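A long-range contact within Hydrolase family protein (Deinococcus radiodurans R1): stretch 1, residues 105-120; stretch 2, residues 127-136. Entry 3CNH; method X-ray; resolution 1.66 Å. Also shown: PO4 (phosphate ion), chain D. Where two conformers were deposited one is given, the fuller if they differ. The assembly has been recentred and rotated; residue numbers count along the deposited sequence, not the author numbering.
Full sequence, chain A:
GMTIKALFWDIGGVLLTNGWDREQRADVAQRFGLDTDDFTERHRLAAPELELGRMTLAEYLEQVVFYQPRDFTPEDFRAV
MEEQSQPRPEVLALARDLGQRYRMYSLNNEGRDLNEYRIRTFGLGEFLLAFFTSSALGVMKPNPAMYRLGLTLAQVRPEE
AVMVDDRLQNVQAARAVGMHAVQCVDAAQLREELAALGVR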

# COMPACT_ATOMS: atom_id res chain seq x y z
N TYR A 105 -8.60 5.15 -7.23
CA TYR A 105 -7.18 4.97 -7.51
C TYR A 105 -6.47 4.52 -6.25
O TYR A 105 -6.96 4.77 -5.15
CB TYR A 105 -6.57 6.33 -7.93
CG TYR A 105 -7.34 7.06 -9.01
CD1 TYR A 105 -8.39 7.89 -8.69
CD2 TYR A 105 -7.02 6.91 -10.34
CE1 TYR A 105 -9.13 8.52 -9.70
CE2 TYR A 105 -7.70 7.55 -11.34
CZ TYR A 105 -8.77 8.37 -11.02
OH TYR A 105 -9.50 9.01 -12.03
N SER A 106 -5.35 3.82 -6.40
CA SER A 106 -4.53 3.54 -5.20
C SER A 106 -3.61 4.71 -4.98
O SER A 106 -3.20 5.42 -5.91
CB SER A 106 -3.69 2.24 -5.28
OG SER A 106 -2.47 2.43 -5.97
N LEU A 107 -3.25 4.85 -3.72
CA LEU A 107 -2.19 5.79 -3.30
C LEU A 107 -1.51 5.06 -2.15
O LEU A 107 -2.04 5.00 -1.04
CB LEU A 107 -2.76 7.15 -2.89
CG LEU A 107 -1.68 8.21 -2.67
CD1 LEU A 107 -1.02 8.61 -4.01
CD2 LEU A 107 -2.20 9.48 -1.99
N ASN A 108 -0.42 4.39 -2.47
CA ASN A 108 0.14 3.40 -1.56
C ASN A 108 1.61 3.23 -1.67
O ASN A 108 2.22 3.59 -2.69
CB ASN A 108 -0.52 2.02 -1.82
CG ASN A 108 -0.07 1.38 -3.14
OD1 ASN A 108 -0.28 1.93 -4.23
ND2 ASN A 108 0.53 0.18 -3.04
N ASN A 109 2.18 2.77 -0.57
CA ASN A 109 3.62 2.48 -0.49
C ASN A 109 3.88 0.99 -0.62
O ASN A 109 3.42 0.18 0.18
CB ASN A 109 4.19 2.92 0.85
CG ASN A 109 4.11 4.43 1.10
OD1 ASN A 109 3.85 5.23 0.17
ND2 ASN A 109 4.42 4.84 2.36
N GLU A 110 4.71 0.64 -1.60
CA GLU A 110 5.01 -0.76 -1.85
C GLU A 110 6.06 -0.89 -2.92
O GLU A 110 6.08 -0.12 -3.87
CB GLU A 110 3.78 -1.50 -2.37
CG GLU A 110 3.84 -3.03 -2.19
CD GLU A 110 3.69 -3.42 -0.73
OE1 GLU A 110 2.59 -3.25 -0.19
OE2 GLU A 110 4.67 -3.90 -0.12
N GLY A 111 6.98 -1.82 -2.69
CA GLY A 111 7.93 -2.19 -3.71
C GLY A 111 7.19 -2.69 -4.95
O GLY A 111 6.08 -3.23 -4.88
N ARG A 112 7.84 -2.56 -6.09
CA ARG A 112 7.22 -2.90 -7.38
C ARG A 112 6.76 -4.35 -7.49
O ARG A 112 5.63 -4.63 -7.90
CB ARG A 112 8.18 -2.59 -8.54
CG ARG A 112 7.65 -2.90 -9.93
CD ARG A 112 8.79 -2.73 -10.95
NE ARG A 112 8.53 -3.34 -12.25
CZ ARG A 112 7.69 -2.86 -13.17
NH1 ARG A 112 6.96 -1.78 -12.93
NH2 ARG A 112 7.56 -3.49 -14.33
N ASP A 113 7.65 -5.27 -7.14
CA ASP A 113 7.33 -6.67 -7.34
C ASP A 113 6.15 -7.14 -6.48
O ASP A 113 5.18 -7.74 -7.00
CB ASP A 113 8.59 -7.53 -7.17
CG ASP A 113 9.65 -7.22 -8.21
OD1 ASP A 113 9.35 -7.06 -9.41
OD2 ASP A 113 10.81 -7.10 -7.80
N LEU A 114 6.17 -6.80 -5.21
CA LEU A 114 5.05 -7.18 -4.32
C LEU A 114 3.80 -6.45 -4.73
O LEU A 114 2.72 -7.00 -4.71
CB LEU A 114 5.29 -6.92 -2.83
CG LEU A 114 6.19 -7.90 -2.07
CD1 LEU A 114 6.26 -7.50 -0.58
CD2 LEU A 114 5.70 -9.31 -2.24
N ASN A 115 3.95 -5.21 -5.14
CA ASN A 115 2.77 -4.41 -5.56
C ASN A 115 2.04 -5.09 -6.71
O ASN A 115 0.83 -5.32 -6.70
CB ASN A 115 3.18 -2.99 -6.01
CG ASN A 115 2.01 -2.03 -6.03
OD1 ASN A 115 1.23 -1.93 -5.05
ND2 ASN A 115 1.91 -1.26 -7.12
N GLU A 116 2.81 -5.51 -7.69
CA GLU A 116 2.25 -6.10 -8.93
C GLU A 116 1.67 -7.48 -8.64
O GLU A 116 0.63 -7.83 -9.16
CB GLU A 116 3.27 -6.01 -10.08
CG GLU A 116 3.32 -4.49 -10.41
CD GLU A 116 4.22 -4.09 -11.54
OE1 GLU A 116 4.96 -4.96 -12.07
OE2 GLU A 116 4.20 -2.88 -11.88
N TYR A 117 2.33 -8.22 -7.75
CA TYR A 117 1.80 -9.53 -7.34
C TYR A 117 0.44 -9.35 -6.66
O TYR A 117 -0.51 -10.08 -6.89
CB TYR A 117 2.77 -10.25 -6.38
CG TYR A 117 2.14 -11.41 -5.68
CD1 TYR A 117 2.13 -12.67 -6.27
CD2 TYR A 117 1.53 -11.27 -4.45
CE1 TYR A 117 1.54 -13.75 -5.64
CE2 TYR A 117 0.91 -12.34 -3.81
CZ TYR A 117 0.93 -13.59 -4.42
OH TYR A 117 0.37 -14.67 -3.83
N ARG A 118 0.35 -8.33 -5.82
CA ARG A 118 -0.88 -8.08 -5.03
C ARG A 118 -2.02 -7.66 -5.95
O ARG A 118 -3.14 -8.13 -5.85
CB ARG A 118 -0.60 -7.04 -3.93
CG ARG A 118 0.17 -7.68 -2.76
CD ARG A 118 1.01 -6.69 -1.98
NE ARG A 118 0.26 -5.64 -1.28
CZ ARG A 118 -0.19 -5.73 -0.04
NH1 ARG A 118 -0.14 -6.88 0.62
NH2 ARG A 118 -0.80 -4.68 0.50
N ILE A 119 -1.67 -6.81 -6.90
CA ILE A 119 -2.68 -6.29 -7.83
C ILE A 119 -3.26 -7.40 -8.66
O ILE A 119 -4.49 -7.55 -8.82
CB ILE A 119 -2.08 -5.16 -8.72
CG1 ILE A 119 -1.80 -3.93 -7.86
CG2 ILE A 119 -3.00 -4.79 -9.88
CD1 ILE A 119 -0.83 -2.96 -8.51
N ARG A 120 -2.38 -8.25 -9.19
CA ARG A 120 -2.84 -9.32 -10.09
C ARG A 120 -3.57 -10.40 -9.31
O ARG A 120 -4.62 -10.90 -9.73
CB ARG A 120 -1.70 -9.96 -10.89
CG ARG A 120 -1.07 -11.18 -10.24
CD ARG A 120 -0.15 -11.93 -11.22
NE ARG A 120 1.07 -11.18 -11.40
CZ ARG A 120 2.19 -11.43 -10.74
NH1 ARG A 120 3.23 -10.66 -10.93
NH2 ARG A 120 2.27 -12.44 -9.90
N PHE A 127 -11.25 -2.54 -9.96
CA PHE A 127 -11.96 -1.41 -9.34
C PHE A 127 -11.11 -0.16 -9.09
O PHE A 127 -11.64 0.90 -8.76
CB PHE A 127 -12.71 -1.84 -8.08
CG PHE A 127 -11.83 -2.40 -7.00
CD1 PHE A 127 -11.28 -1.58 -6.05
CD2 PHE A 127 -11.57 -3.76 -6.92
CE1 PHE A 127 -10.47 -2.10 -5.04
CE2 PHE A 127 -10.78 -4.28 -5.93
CZ PHE A 127 -10.22 -3.45 -4.99
N LEU A 128 -9.79 -0.29 -9.29
CA LEU A 128 -8.88 0.84 -9.18
C LEU A 128 -8.35 1.10 -10.59
O LEU A 128 -7.78 0.20 -11.24
CB LEU A 128 -7.74 0.62 -8.18
CG LEU A 128 -8.20 0.28 -6.76
CD1 LEU A 128 -7.00 -0.05 -5.83
CD2 LEU A 128 -9.10 1.41 -6.22
N LEU A 129 -8.47 2.35 -11.01
CA LEU A 129 -8.17 2.79 -12.38
C LEU A 129 -6.70 3.04 -12.63
O LEU A 129 -6.22 3.01 -13.75
CB LEU A 129 -9.02 4.03 -12.74
CG LEU A 129 -10.53 3.86 -12.52
CD1 LEU A 129 -11.16 5.20 -12.74
CD2 LEU A 129 -11.12 2.75 -13.43
N ALA A 130 -5.98 3.35 -11.57
CA ALA A 130 -4.54 3.57 -11.64
C ALA A 130 -3.98 3.37 -10.26
O ALA A 130 -4.69 3.47 -9.26
CB ALA A 130 -4.16 4.92 -12.21
N PHE A 131 -2.69 3.12 -10.23
CA PHE A 131 -2.01 2.78 -9.01
C PHE A 131 -0.86 3.75 -8.76
O PHE A 131 0.20 3.60 -9.33
CB PHE A 131 -1.49 1.34 -9.07
CG PHE A 131 -2.60 0.31 -9.07
CD1 PHE A 131 -3.27 0.00 -10.23
CD2 PHE A 131 -2.99 -0.28 -7.88
CE1 PHE A 131 -4.31 -0.91 -10.22
CE2 PHE A 131 -4.02 -1.19 -7.83
CZ PHE A 131 -4.72 -1.48 -9.01
N PHE A 132 -1.13 4.74 -7.92
CA PHE A 132 -0.15 5.78 -7.60
C PHE A 132 0.68 5.26 -6.44
O PHE A 132 0.48 5.58 -5.28
CB PHE A 132 -0.85 7.11 -7.30
CG PHE A 132 -1.77 7.54 -8.41
CD1 PHE A 132 -1.40 7.46 -9.72
CD2 PHE A 132 -3.02 8.05 -8.11
CE1 PHE A 132 -2.27 7.86 -10.75
CE2 PHE A 132 -3.90 8.47 -9.14
CZ PHE A 132 -3.52 8.35 -10.46
N THR A 133 1.61 4.41 -6.83
CA THR A 133 2.43 3.64 -5.92
C THR A 133 3.83 4.22 -5.77
O THR A 133 4.44 4.68 -6.74
CB THR A 133 2.53 2.20 -6.38
OG1 THR A 133 1.21 1.65 -6.58
CG2 THR A 133 3.33 1.35 -5.37
N SER A 134 4.33 4.16 -4.54
CA SER A 134 5.64 4.76 -4.23
C SER A 134 6.78 4.34 -5.15
O SER A 134 7.63 5.14 -5.51
CB SER A 134 6.06 4.45 -2.79
OG SER A 134 6.08 3.04 -2.56
N SER A 135 6.78 3.06 -5.48
CA SER A 135 7.88 2.46 -6.29
C SER A 135 7.82 2.90 -7.74
O SER A 135 8.80 2.81 -8.47
CB SER A 135 7.91 0.95 -6.12
OG SER A 135 6.66 0.36 -6.44
N ALA A 136 6.65 3.38 -8.15
CA ALA A 136 6.51 3.93 -9.50
C ALA A 136 6.83 5.42 -9.56
O ALA A 136 7.37 5.89 -10.55
CB ALA A 136 5.07 3.68 -10.02
P PO4 D . 0.38 0.78 1.88
O1 PO4 D . 0.62 2.19 1.59
O2 PO4 D . -0.32 0.64 3.24
O3 PO4 D . -0.30 -0.03 0.76
O4 PO4 D . 1.68 0.02 2.14

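What holds the two backbones together? Strands 105-108 and 131-133 run parallel, their directions only 7° apart, and the hydrogen bonds alternate as a parallel ladder requires. S106 N donates to A130 O (3.0 Å) and F132 N returns to S106 O (3.0 Å); two residues on, N108 N donates to F132 O (3.2 Å) and S134 N to N108 O (2.9 Å). Stretch 1 thus bonds through every second residue.

What do the side chains of Y105 and L107 find on their side of the sheet? Both meet F132. Y105 CB lies 3.6 Å from F132 CE2, and the two rings are nearly parallel but slid apart, so they barely overlap. L107 CD1 packs 3.6 Å from F132 CB, making F132 an apolar partner to both residues.

How are the polar groups of S106 and N108 satisfied on the other face? They form a chain of hydroxyls and amides. S106 OG donates to N108 OD1 (2.8 Å), which also accepts from T133 OG1 (2.8 Å). N108 ND2 in turn donates to N115 OD1 (3.0 Å), while N115 ND2 reaches T133 OG1 in a weak bond of 3.0 Å. The helix of stretch 1 is thereby tied to the strand pair.

How does the contact continue once the strand ends? Serine hydroxyls take over from the ladder. E110 N donates to S134 OG (2.9 Å), and S135 OG donates to E110 O (2.7 Å), so both backbone polar groups of E110 are bonded across the contact just before the helix. Nearby, N109 N donates to O1 of the phosphate ion (2.7 Å).

Where does the helix touch stretch 2 again? I119 points toward it, placing CD1 over one face of the F131 ring, 3.5 Å from F131 CD2, in a CH-pi contact.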